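Local coordinates for SAM-dependent methyltransferase (Thiobacillus denitrificans, PDB 5EPE), which transfers a methyl group from S-adenosyl-L-methionine to an acceptor and binds the spent cofactor S-adenosyl-L-homocysteine, at the interface of chains A and B. Residues are numbered along the deposited sequence; one frame, centred on the assembly and turned at random. Chains: chain A/B, SAM-dependent methyltransferase.

Contact 1: the interface of chains A and B. Residues chain A 200-201, 204, 208, 223; chain B 135, 180, 182, 246.
A:Arg204 reaches from helix 189-209 of one class I-type SAM-dependent methyltransferase onto the strands of a second copy, where its NH1 meets the carboxylate of B:Asp180. This salt bridge is short, A:Arg204 NH1 to B:Asp180 OD2 2.8 Å, but not flat: OD2 is approached on its anti side, tilted from the carboxylate plane, and the guanidinium and carboxylate planes stand 88° apart. A:Arg204 NH1 also has a weak hydrogen bond to the backbone O of B:Met246, a selenomethionine, at 3.3 Å. The side chain of B:Met246 runs beside the arginine, its SE 3.8 Å from A:Arg204 CG, and its terminal CE lies over the rim of one guanidinium face.

Next along the helix, A:Leu201 puts CD1 3.9 Å from CG2 of B:Val182, the two branched side chains crossing obliquely, while CG1 of B:Val182 turns to A:Arg204 CB. A:Leu223, from helix 216-237, sets its CD2 against OD2 of B:Asp180.

Behind the arginine, A:Asp208 fixes its rotation: A:Arg204 NE gives A:Asp208 OD1 an almost straight bond of 2.8 Å, lying in the guanidinium plane. With CG anti to the backbone N (chi1 179°) and a bend at chi2, 57°, the A:Arg204 chain brings NE to A:Asp208 and NH1 to B:Asp180.

Contact 2: the interface of chains A and B. Residues chain A 224, 228; chain B 168, 171-172, 175.
The methyl group of B:Ala172, on helix 167-177, packs against the carboxylate end of A:Glu228 from helix 216-237, B:Ala172 CB lying 3.5 Å from A:Glu228 CD. Little else in this helix-to-helix contact is apolar. B:Leu171 CB lies more loosely beside the glutamate, 4.4 Å from A:Glu228 CG, and the backbone O of B:Pro168 approaches the same CG at 3.5 Å.

Beyond this small base, B:Arg175 closes on the glutamate with two nitrogens, side-on. B:Arg175 NE donates to OE1 of A:Glu228 at 2.7 Å, practically straight at 176°, and NH2 donates to OE2 at 3.0 Å. Each oxygen offers its syn lone pair, and the guanidinium and carboxylate are nearly coplanar, 17° apart, so the pair of bonds holds both flat groups against turning. The arginine chain leaves its helix extended and then bends at chi3, 56°, which turns NE and NH2 together toward the carboxylate. At the rim, B:Arg175 CD passes 3.8 Å from the backbone O of A:Ser224, one helical turn before the glutamate.

The matched charges tie helix 216-237 of chain A to helix 167-177 of chain B, and probably help set the register of the two helices in the deposited assembly.

Contact 3: the interface of chains A and B. Residues chain A 193, 200, 227, 230-231, 235; chain B 167-168, 171, 184, 186.
A:Ala231 CB sits among three side chains of helix 167-177 in chain B: CD1 of B:Leu171 at 3.8 Å, CD2 of B:Leu167 and, at the ring, CG of B:Pro168. B:Leu171 CD1 also lies against the backbone O of A:Pro227, whose own ring covers one face of the A:Trp200 indole with CG over its centre.

Beside this cluster the selenomethionine B:Met184 pushes across from strand 179-186. Its chain is extended beyond CG, which carries B:Met184 CE to the edge of the A:Tyr230 ring, in plane and 3.7 Å from CE2, with A:Trp200 CH2 at 4.1 Å. B:Leu186 lays CD1 over one face of the A:Arg235 guanidinium, 3.5 Å above the plane and toward the rim.

The polar side belongs largely to chain A. A:Arg235 grips A:Asp193 side-on, NE to OD1 and NH2 to OD2, both oxygens near the guanidinium plane. OD1 of A:Asp193 also accepts from the phenol OH of A:Tyr230 at 2.6 Å, on its anti side and somewhat out of the carboxylate plane, so two donors hold that oxygen and would probably favour the charged carboxylate. An alanine in place of A:Asp193 would probably leave the A:Arg235 charge without its mate and set the guanidinium free to turn away from B:Leu186. At the margin a water links the chains, 2.6 Å from OD2 of A:Asp193 and 2.9 Å from the backbone N of B:Leu186.

Contact 4: the interface of chains A and B. Residues chain A 194, 197-198, 200-201; chain B 31, 182-185.
Helix 189-209 of chain A lies against strand 179-186 of chain B, with the end of B helix 22-31 touching it through B:Ala31. The main link is A:Arg194 with B:Glu183, an end-on salt bridge: NH1 donates to OE2 at 2.7 Å and NH2 to OE1 at 2.9 Å. Both bonds are nearly straight, and the guanidinium and carboxylate planes are 21° apart, nearly coplanar. A:Arg194 bends at chi2 and chi3 (-71° and 81°), folding its chain back to present both terminal nitrogens.

The carboxylate is steadied from its own chain as well. The backbone N of B:Met184 donates to OE2 of B:Glu183 at 2.8 Å, using the anti lone pair, while the arginine takes the syn one. From the helix, A:Ala197 CB comes within 3.4 Å of OE2 of B:Glu183, and A:Ala198 CB lies 3.7 Å from its OE1; side chains this small probably allow the carboxylate to lie close to the helix. An alanine in place of B:Glu183 would probably leave the A:Arg194 charge without its mate and set the guanidinium free to turn.

Around the pair, B:Ala31 CB lies 3.6 Å from A:Arg194 NH2, and B:Val185 CG2 flanks NH1. A:Leu201 extends CD2 toward the backbone O of B:Ala31, 3.5 Å away. Within chain A, A:Ala197 CA covers a face of the A:Trp200 ring. The site fastens helix to strand and probably helps hold the two copies together in the deposited assembly.

Contact 1: the interface of chains A and B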
loop_
_atom_site.group_PDB
_atom_site.type_symbol
_atom_site.label_atom_id
_atom_site.label_comp_id
_atom_site.label_asym_id
_atom_site.label_seq_id
_atom_site.Cartn_x
_atom_site.Cartn_y
_atom_site.Cartn_z
ATOM N N TRP A 200 7.972 -37.686 1.952
ATOM C CA TRP A 200 7.877 -37.741 3.398
ATOM C C TRP A 200 7.543 -39.159 3.869
ATOM O O TRP A 200 8.153 -39.646 4.815
ATOM C CB TRP A 200 6.857 -36.717 3.939
ATOM C CG TRP A 200 7.005 -35.355 3.345
ATOM C CD1 TRP A 200 8.135 -34.759 2.877
ATOM C CD2 TRP A 200 5.956 -34.411 3.191
ATOM N NE1 TRP A 200 7.845 -33.513 2.370
ATOM C CE2 TRP A 200 6.505 -33.276 2.550
ATOM C CE3 TRP A 200 4.599 -34.423 3.521
ATOM C CZ2 TRP A 200 5.753 -32.179 2.230
ATOM C CZ3 TRP A 200 3.841 -33.307 3.220
ATOM C CH2 TRP A 200 4.431 -32.201 2.581
ATOM N N LEU A 201 6.617 -39.827 3.192
ATOM C CA LEU A 201 6.260 -41.198 3.577
ATOM C C LEU A 201 7.456 -42.133 3.352
ATOM O O LEU A 201 7.772 -42.968 4.180
ATOM C CB LEU A 201 5.030 -41.652 2.776
ATOM C CG LEU A 201 4.531 -43.068 3.095
ATOM C CD1 LEU A 201 4.209 -43.194 4.561
ATOM C CD2 LEU A 201 3.340 -43.473 2.226
ATOM N N ARG A 204 10.049 -41.519 6.113
ATOM C CA ARG A 204 9.661 -42.040 7.416
ATOM C C ARG A 204 9.784 -43.548 7.502
ATOM O O ARG A 204 10.301 -44.081 8.520
ATOM C CB ARG A 204 8.212 -41.655 7.782
ATOM C CG ARG A 204 7.718 -42.202 9.133
ATOM C CD ARG A 204 8.627 -41.758 10.299
ATOM N NE ARG A 204 8.291 -42.509 11.478
ATOM C CZ ARG A 204 7.417 -42.155 12.418
ATOM N NH1 ARG A 204 6.793 -40.983 12.446
ATOM N NH2 ARG A 204 7.210 -42.997 13.396
ATOM N N ASP A 208 12.304 -45.570 10.050
ATOM C CA ASP A 208 11.807 -46.635 10.906
ATOM C C ASP A 208 12.638 -47.875 10.705
ATOM O O ASP A 208 12.912 -48.562 11.662
ATOM C CB ASP A 208 10.356 -46.988 10.568
ATOM C CG ASP A 208 9.333 -45.912 11.017
ATOM O OD1 ASP A 208 9.734 -44.944 11.743
ATOM O OD2 ASP A 208 8.116 -46.040 10.640
ATOM N N LEU A 223 12.709 -34.592 7.483
ATOM C CA LEU A 223 11.324 -34.988 7.605
ATOM C C LEU A 223 10.540 -34.030 8.502
ATOM O O LEU A 223 9.419 -33.668 8.194
ATOM C CB LEU A 223 11.250 -36.410 8.178
ATOM C CG LEU A 223 9.884 -37.041 8.205
ATOM C CD1 LEU A 223 9.172 -37.032 6.835
ATOM C CD2 LEU A 223 10.036 -38.439 8.799
ATOM N N ILE B 135 -1.083 -45.538 9.881
ATOM C CA ILE B 135 -1.287 -44.141 9.497
ATOM C C ILE B 135 -2.632 -43.640 9.991
ATOM O O ILE B 135 -3.645 -44.349 9.862
ATOM C CB ILE B 135 -1.219 -44.010 7.968
ATOM C CG1 ILE B 135 0.240 -44.233 7.520
ATOM C CG2 ILE B 135 -1.702 -42.648 7.480
ATOM C CD1 ILE B 135 0.425 -44.425 6.015
ATOM N N ASP B 180 4.468 -36.820 12.635
ATOM C CA ASP B 180 4.998 -36.460 11.333
ATOM C C ASP B 180 3.822 -36.452 10.339
ATOM O O ASP B 180 3.023 -37.407 10.325
ATOM C CB ASP B 180 6.003 -37.494 10.842
ATOM C CG ASP B 180 7.334 -37.471 11.634
ATOM O OD1 ASP B 180 7.815 -36.377 12.058
ATOM O OD2 ASP B 180 7.943 -38.557 11.717
ATOM N N VAL B 182 3.128 -37.345 6.860
ATOM C CA VAL B 182 3.815 -38.196 5.889
ATOM C C VAL B 182 3.257 -38.179 4.488
ATOM O O VAL B 182 3.854 -38.782 3.598
ATOM C CB VAL B 182 3.927 -39.653 6.394
ATOM C CG1 VAL B 182 4.767 -39.682 7.652
ATOM C CG2 VAL B 182 2.557 -40.270 6.618
HETATM N N MSE B 246 1.820 -39.987 11.159
HETATM C CA MSE B 246 2.392 -41.068 11.964
HETATM C C MSE B 246 3.073 -40.503 13.185
HETATM O O MSE B 246 3.916 -39.592 13.079
HETATM C CB MSE B 246 3.411 -41.858 11.149
HETATM C CG MSE B 246 2.820 -42.515 9.932
HETATM SE SE MSE B 246 4.156 -43.481 8.801
HETATM C CE MSE B 246 4.754 -44.655 10.245
#

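Contact 2: the interface of chains A and B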
loop_
_atom_site.group_PDB
_atom_site.type_symbol
_atom_site.label_atom_id
_atom_site.label_comp_id
_atom_site.label_asym_id
_atom_site.label_seq_id
_atom_site.Cartn_x
_atom_site.Cartn_y
_atom_site.Cartn_z
ATOM N N SER A 224 11.158 -33.656 9.614
ATOM C CA SER A 224 10.627 -32.676 10.526
ATOM C C SER A 224 10.352 -31.312 9.884
ATOM O O SER A 224 9.307 -30.730 10.089
ATOM C CB SER A 224 11.645 -32.412 11.655
ATOM O OG SER A 224 11.720 -33.541 12.479
ATOM N N GLU A 228 6.538 -27.878 6.282
ATOM C CA GLU A 228 6.368 -26.413 6.492
ATOM C C GLU A 228 7.187 -25.616 5.567
ATOM O O GLU A 228 6.667 -24.615 5.064
ATOM C CB GLU A 228 6.718 -25.986 7.927
ATOM C CG GLU A 228 5.672 -26.396 8.879
ATOM C CD GLU A 228 6.252 -26.502 10.279
ATOM O OE1 GLU A 228 6.297 -27.641 10.756
ATOM O OE2 GLU A 228 6.618 -25.468 10.924
ATOM N N PRO B 168 0.986 -23.580 6.230
ATOM C CA PRO B 168 2.214 -23.856 6.982
ATOM C C PRO B 168 1.960 -24.024 8.500
ATOM O O PRO B 168 2.471 -24.947 9.114
ATOM C CB PRO B 168 3.096 -22.635 6.687
ATOM C CG PRO B 168 2.569 -22.044 5.437
ATOM C CD PRO B 168 1.077 -22.320 5.463
ATOM N N LEU B 171 0.029 -27.363 9.133
ATOM C CA LEU B 171 1.018 -28.440 9.147
ATOM C C LEU B 171 1.865 -28.450 10.402
ATOM O O LEU B 171 2.074 -29.517 11.002
ATOM C CB LEU B 171 1.891 -28.397 7.897
ATOM C CG LEU B 171 1.166 -28.703 6.585
ATOM C CD1 LEU B 171 2.045 -28.272 5.428
ATOM C CD2 LEU B 171 0.850 -30.185 6.548
ATOM N N ALA B 172 2.334 -27.273 10.813
ATOM C CA ALA B 172 3.036 -27.130 12.098
ATOM C C ALA B 172 2.212 -27.630 13.264
ATOM O O ALA B 172 2.783 -28.195 14.207
ATOM C CB ALA B 172 3.476 -25.705 12.343
ATOM N N ARG B 175 2.714 -31.350 13.660
ATOM C CA ARG B 175 4.074 -31.559 14.204
ATOM C C ARG B 175 4.096 -31.299 15.708
ATOM O O ARG B 175 4.588 -32.109 16.487
ATOM C CB ARG B 175 5.090 -30.705 13.473
ATOM C CG ARG B 175 6.484 -30.753 14.120
ATOM C CD ARG B 175 7.496 -29.903 13.355
ATOM N NE ARG B 175 7.139 -28.473 13.177
ATOM C CZ ARG B 175 7.235 -27.524 14.114
ATOM N NH1 ARG B 175 7.615 -27.840 15.335
ATOM N NH2 ARG B 175 6.937 -26.260 13.843
#

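Contact 3: the interface of chains A and B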
loop_
_atom_site.group_PDB
_atom_site.type_symbol
_atom_site.label_atom_id
_atom_site.label_comp_id
_atom_site.label_asym_id
_atom_site.label_seq_id
_atom_site.Cartn_x
_atom_site.Cartn_y
_atom_site.Cartn_z
ATOM N N ASP A 193 2.560 -31.183 -4.877
ATOM C CA ASP A 193 2.264 -31.974 -3.658
ATOM C C ASP A 193 2.639 -33.418 -3.854
ATOM O O ASP A 193 3.229 -34.031 -2.952
ATOM C CB ASP A 193 0.781 -31.915 -3.272
ATOM C CG ASP A 193 0.344 -30.589 -2.723
ATOM O OD1 ASP A 193 1.164 -29.678 -2.436
ATOM O OD2 ASP A 193 -0.897 -30.333 -2.678
ATOM N N TRP A 200 7.972 -37.686 1.952
ATOM C CA TRP A 200 7.877 -37.741 3.398
ATOM C C TRP A 200 7.543 -39.159 3.869
ATOM O O TRP A 200 8.153 -39.646 4.815
ATOM C CB TRP A 200 6.857 -36.717 3.939
ATOM C CG TRP A 200 7.005 -35.355 3.345
ATOM C CD1 TRP A 200 8.135 -34.759 2.877
ATOM C CD2 TRP A 200 5.956 -34.411 3.191
ATOM N NE1 TRP A 200 7.845 -33.513 2.370
ATOM C CE2 TRP A 200 6.505 -33.276 2.550
ATOM C CE3 TRP A 200 4.599 -34.423 3.521
ATOM C CZ2 TRP A 200 5.753 -32.179 2.230
ATOM C CZ3 TRP A 200 3.841 -33.307 3.220
ATOM C CH2 TRP A 200 4.431 -32.201 2.581
ATOM N N PRO A 227 7.594 -30.344 5.452
ATOM C CA PRO A 227 6.235 -29.975 5.065
ATOM C C PRO A 227 6.060 -28.451 5.178
ATOM O O PRO A 227 5.520 -27.844 4.284
ATOM C CB PRO A 227 5.357 -30.754 6.046
ATOM C CG PRO A 227 6.175 -32.019 6.302
ATOM C CD PRO A 227 7.581 -31.517 6.353
ATOM N N TYR A 230 8.203 -26.553 2.518
ATOM C CA TYR A 230 7.529 -26.722 1.230
ATOM C C TYR A 230 6.282 -25.804 1.127
ATOM O O TYR A 230 6.109 -25.095 0.149
ATOM C CB TYR A 230 7.154 -28.221 1.015
ATOM C CG TYR A 230 6.175 -28.397 -0.070
ATOM C CD1 TYR A 230 6.552 -28.183 -1.388
ATOM C CD2 TYR A 230 4.849 -28.727 0.204
ATOM C CE1 TYR A 230 5.637 -28.267 -2.404
ATOM C CE2 TYR A 230 3.927 -28.858 -0.810
ATOM C CZ TYR A 230 4.323 -28.652 -2.132
ATOM O OH TYR A 230 3.427 -28.724 -3.184
ATOM N N ALA A 231 5.412 -25.829 2.135
ATOM C CA ALA A 231 4.174 -25.058 2.094
ATOM C C ALA A 231 4.433 -23.527 2.099
ATOM O O ALA A 231 3.742 -22.788 1.441
ATOM C CB ALA A 231 3.288 -25.441 3.258
ATOM N N ARG A 235 5.377 -24.205 -2.489
ATOM C CA ARG A 235 4.014 -24.408 -2.988
ATOM C C ARG A 235 3.409 -23.141 -3.582
ATOM O O ARG A 235 2.690 -23.190 -4.553
ATOM C CB ARG A 235 3.130 -24.985 -1.883
ATOM C CG ARG A 235 1.854 -25.587 -2.392
ATOM C CD ARG A 235 1.048 -26.241 -1.282
ATOM N NE ARG A 235 0.040 -27.122 -1.858
ATOM C CZ ARG A 235 -1.166 -26.742 -2.268
ATOM N NH1 ARG A 235 -1.593 -25.540 -2.070
ATOM N NH2 ARG A 235 -1.981 -27.643 -2.899
ATOM N N LEU B 167 -1.940 -22.910 5.724
ATOM C CA LEU B 167 -1.341 -24.259 5.591
ATOM C C LEU B 167 -0.003 -24.503 6.333
ATOM O O LEU B 167 0.133 -25.511 7.016
ATOM C CB LEU B 167 -1.163 -24.584 4.099
ATOM C CG LEU B 167 -0.675 -26.023 3.798
ATOM C CD1 LEU B 167 -1.640 -27.098 4.311
ATOM C CD2 LEU B 167 -0.477 -26.223 2.303
ATOM N N PRO B 168 0.986 -23.580 6.230
ATOM C CA PRO B 168 2.214 -23.856 6.982
ATOM C C PRO B 168 1.960 -24.024 8.500
ATOM O O PRO B 168 2.471 -24.947 9.114
ATOM C CB PRO B 168 3.096 -22.635 6.687
ATOM C CG PRO B 168 2.569 -22.044 5.437
ATOM C CD PRO B 168 1.077 -22.320 5.463
ATOM N N LEU B 171 0.029 -27.363 9.133
ATOM C CA LEU B 171 1.018 -28.440 9.147
ATOM C C LEU B 171 1.865 -28.450 10.402
ATOM O O LEU B 171 2.074 -29.517 11.002
ATOM C CB LEU B 171 1.891 -28.397 7.897
ATOM C CG LEU B 171 1.166 -28.703 6.585
ATOM C CD1 LEU B 171 2.045 -28.272 5.428
ATOM C CD2 LEU B 171 0.850 -30.185 6.548
HETATM N N MSE B 184 -0.070 -35.890 1.987
HETATM C CA MSE B 184 -1.259 -35.038 1.950
HETATM C C MSE B 184 -1.774 -34.890 0.559
HETATM O O MSE B 184 -0.983 -34.846 -0.413
HETATM C CB MSE B 184 -1.105 -33.635 2.599
HETATM C CG MSE B 184 -0.104 -32.843 1.844
HETATM SE SE MSE B 184 0.271 -31.040 2.648
HETATM C CE MSE B 184 1.118 -30.242 1.087
ATOM N N LEU B 186 -4.652 -32.290 -1.163
ATOM C CA LEU B 186 -5.443 -31.128 -0.878
ATOM C C LEU B 186 -6.526 -30.897 -1.911
ATOM O O LEU B 186 -6.330 -31.208 -3.077
ATOM C CB LEU B 186 -4.499 -29.897 -0.774
ATOM C CG LEU B 186 -3.341 -30.007 0.243
ATOM C CD1 LEU B 186 -2.674 -28.637 0.434
ATOM C CD2 LEU B 186 -3.695 -30.574 1.547
HETATM O O HOH W 1 -2.783 -32.023 -3.387
#

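Contact 4: the interface of chains A and B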
loop_
_atom_site.group_PDB
_atom_site.type_symbol
_atom_site.label_atom_id
_atom_site.label_comp_id
_atom_site.label_asym_id
_atom_site.label_seq_id
_atom_site.Cartn_x
_atom_site.Cartn_y
_atom_site.Cartn_z
ATOM N N ARG A 194 2.292 -33.977 -5.039
ATOM C CA ARG A 194 2.645 -35.377 -5.356
ATOM C C ARG A 194 4.124 -35.658 -5.311
ATOM O O ARG A 194 4.540 -36.683 -4.725
ATOM C CB ARG A 194 2.120 -35.887 -6.719
ATOM C CG ARG A 194 0.607 -35.921 -6.897
ATOM C CD ARG A 194 -0.082 -36.999 -6.080
ATOM N NE ARG A 194 -0.227 -36.476 -4.715
ATOM C CZ ARG A 194 0.300 -36.998 -3.600
ATOM N NH1 ARG A 194 0.127 -36.331 -2.449
ATOM N NH2 ARG A 194 1.041 -38.119 -3.614
ATOM N N ALA A 197 5.329 -34.443 -1.230
ATOM C CA ALA A 197 4.741 -35.191 -0.124
ATOM C C ALA A 197 5.047 -36.650 -0.105
ATOM O O ALA A 197 5.172 -37.274 0.983
ATOM C CB ALA A 197 3.254 -34.945 -0.015
ATOM N N ALA A 198 5.192 -37.226 -1.283
ATOM C CA ALA A 198 5.551 -38.640 -1.365
ATOM C C ALA A 198 6.900 -38.902 -0.765
ATOM O O ALA A 198 7.155 -40.018 -0.316
ATOM C CB ALA A 198 5.534 -39.126 -2.835
ATOM N N TRP A 200 7.972 -37.686 1.952
ATOM C CA TRP A 200 7.877 -37.741 3.398
ATOM C C TRP A 200 7.543 -39.159 3.869
ATOM O O TRP A 200 8.153 -39.646 4.815
ATOM C CB TRP A 200 6.857 -36.717 3.939
ATOM C CG TRP A 200 7.005 -35.355 3.345
ATOM C CD1 TRP A 200 8.135 -34.759 2.877
ATOM C CD2 TRP A 200 5.956 -34.411 3.191
ATOM N NE1 TRP A 200 7.845 -33.513 2.370
ATOM C CE2 TRP A 200 6.505 -33.276 2.550
ATOM C CE3 TRP A 200 4.599 -34.423 3.521
ATOM C CZ2 TRP A 200 5.753 -32.179 2.230
ATOM C CZ3 TRP A 200 3.841 -33.307 3.220
ATOM C CH2 TRP A 200 4.431 -32.201 2.581
ATOM N N LEU A 201 6.617 -39.827 3.192
ATOM C CA LEU A 201 6.260 -41.198 3.577
ATOM C C LEU A 201 7.456 -42.133 3.352
ATOM O O LEU A 201 7.772 -42.968 4.180
ATOM C CB LEU A 201 5.030 -41.652 2.776
ATOM C CG LEU A 201 4.531 -43.068 3.095
ATOM C CD1 LEU A 201 4.209 -43.194 4.561
ATOM C CD2 LEU A 201 3.340 -43.473 2.226
ATOM N N ALA B 31 -1.429 -42.683 -2.917
ATOM C CA ALA B 31 -0.419 -42.016 -2.130
ATOM C C ALA B 31 -0.123 -42.754 -0.839
ATOM O O ALA B 31 1.009 -42.703 -0.334
ATOM C CB ALA B 31 -0.841 -40.596 -1.836
ATOM N N VAL B 182 3.128 -37.345 6.860
ATOM C CA VAL B 182 3.815 -38.196 5.889
ATOM C C VAL B 182 3.257 -38.179 4.488
ATOM O O VAL B 182 3.854 -38.782 3.598
ATOM C CB VAL B 182 3.927 -39.653 6.394
ATOM C CG1 VAL B 182 4.767 -39.682 7.652
ATOM C CG2 VAL B 182 2.557 -40.270 6.618
ATOM N N GLU B 183 2.071 -37.592 4.316
ATOM C CA GLU B 183 1.471 -37.418 3.009
ATOM C C GLU B 183 0.337 -36.428 3.133
ATOM O O GLU B 183 -0.187 -36.197 4.218
ATOM C CB GLU B 183 1.007 -38.743 2.394
ATOM C CG GLU B 183 1.901 -39.251 1.231
ATOM C CD GLU B 183 1.729 -38.489 -0.093
ATOM O OE1 GLU B 183 2.260 -38.921 -1.159
ATOM O OE2 GLU B 183 0.995 -37.459 -0.101
HETATM N N MSE B 184 -0.070 -35.890 1.987
HETATM C CA MSE B 184 -1.259 -35.038 1.950
HETATM C C MSE B 184 -1.774 -34.890 0.559
HETATM O O MSE B 184 -0.983 -34.846 -0.413
HETATM C CB MSE B 184 -1.105 -33.635 2.599
HETATM C CG MSE B 184 -0.104 -32.843 1.844
HETATM SE SE MSE B 184 0.271 -31.040 2.648
HETATM C CE MSE B 184 1.118 -30.242 1.087
ATOM N N VAL B 185 -3.107 -34.788 0.477
ATOM C CA VAL B 185 -3.797 -34.528 -0.794
ATOM C C VAL B 185 -4.798 -33.415 -0.477
ATOM O O VAL B 185 -5.666 -33.567 0.367
ATOM C CB VAL B 185 -4.518 -35.787 -1.363
ATOM C CG1 VAL B 185 -5.275 -35.497 -2.671
ATOM C CG2 VAL B 185 -3.498 -36.899 -1.639
#

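All four patches lie on one continuous A-B face. Contacts 1 and 4 have C-alpha centres about 8 Å apart, as do contacts 2 and 3; contacts 3 and 4 are about 9 Å apart, contacts 1 and 2 about 12 Å, and contacts 1 and 3, like 2 and 4, about 13 Å. A:Trp200 takes part in contacts 1, 3 and 4; A:Leu201 and B:Val182 also join contact 1 to contact 4, B:Met184 contact 3 to contact 4, and B:Pro168 and B:Leu171 contact 2 to contact 3. Helices 189-209 and 216-237 of chain A probably act together as one docking surface for chain B, in an interface without exact two-fold symmetry.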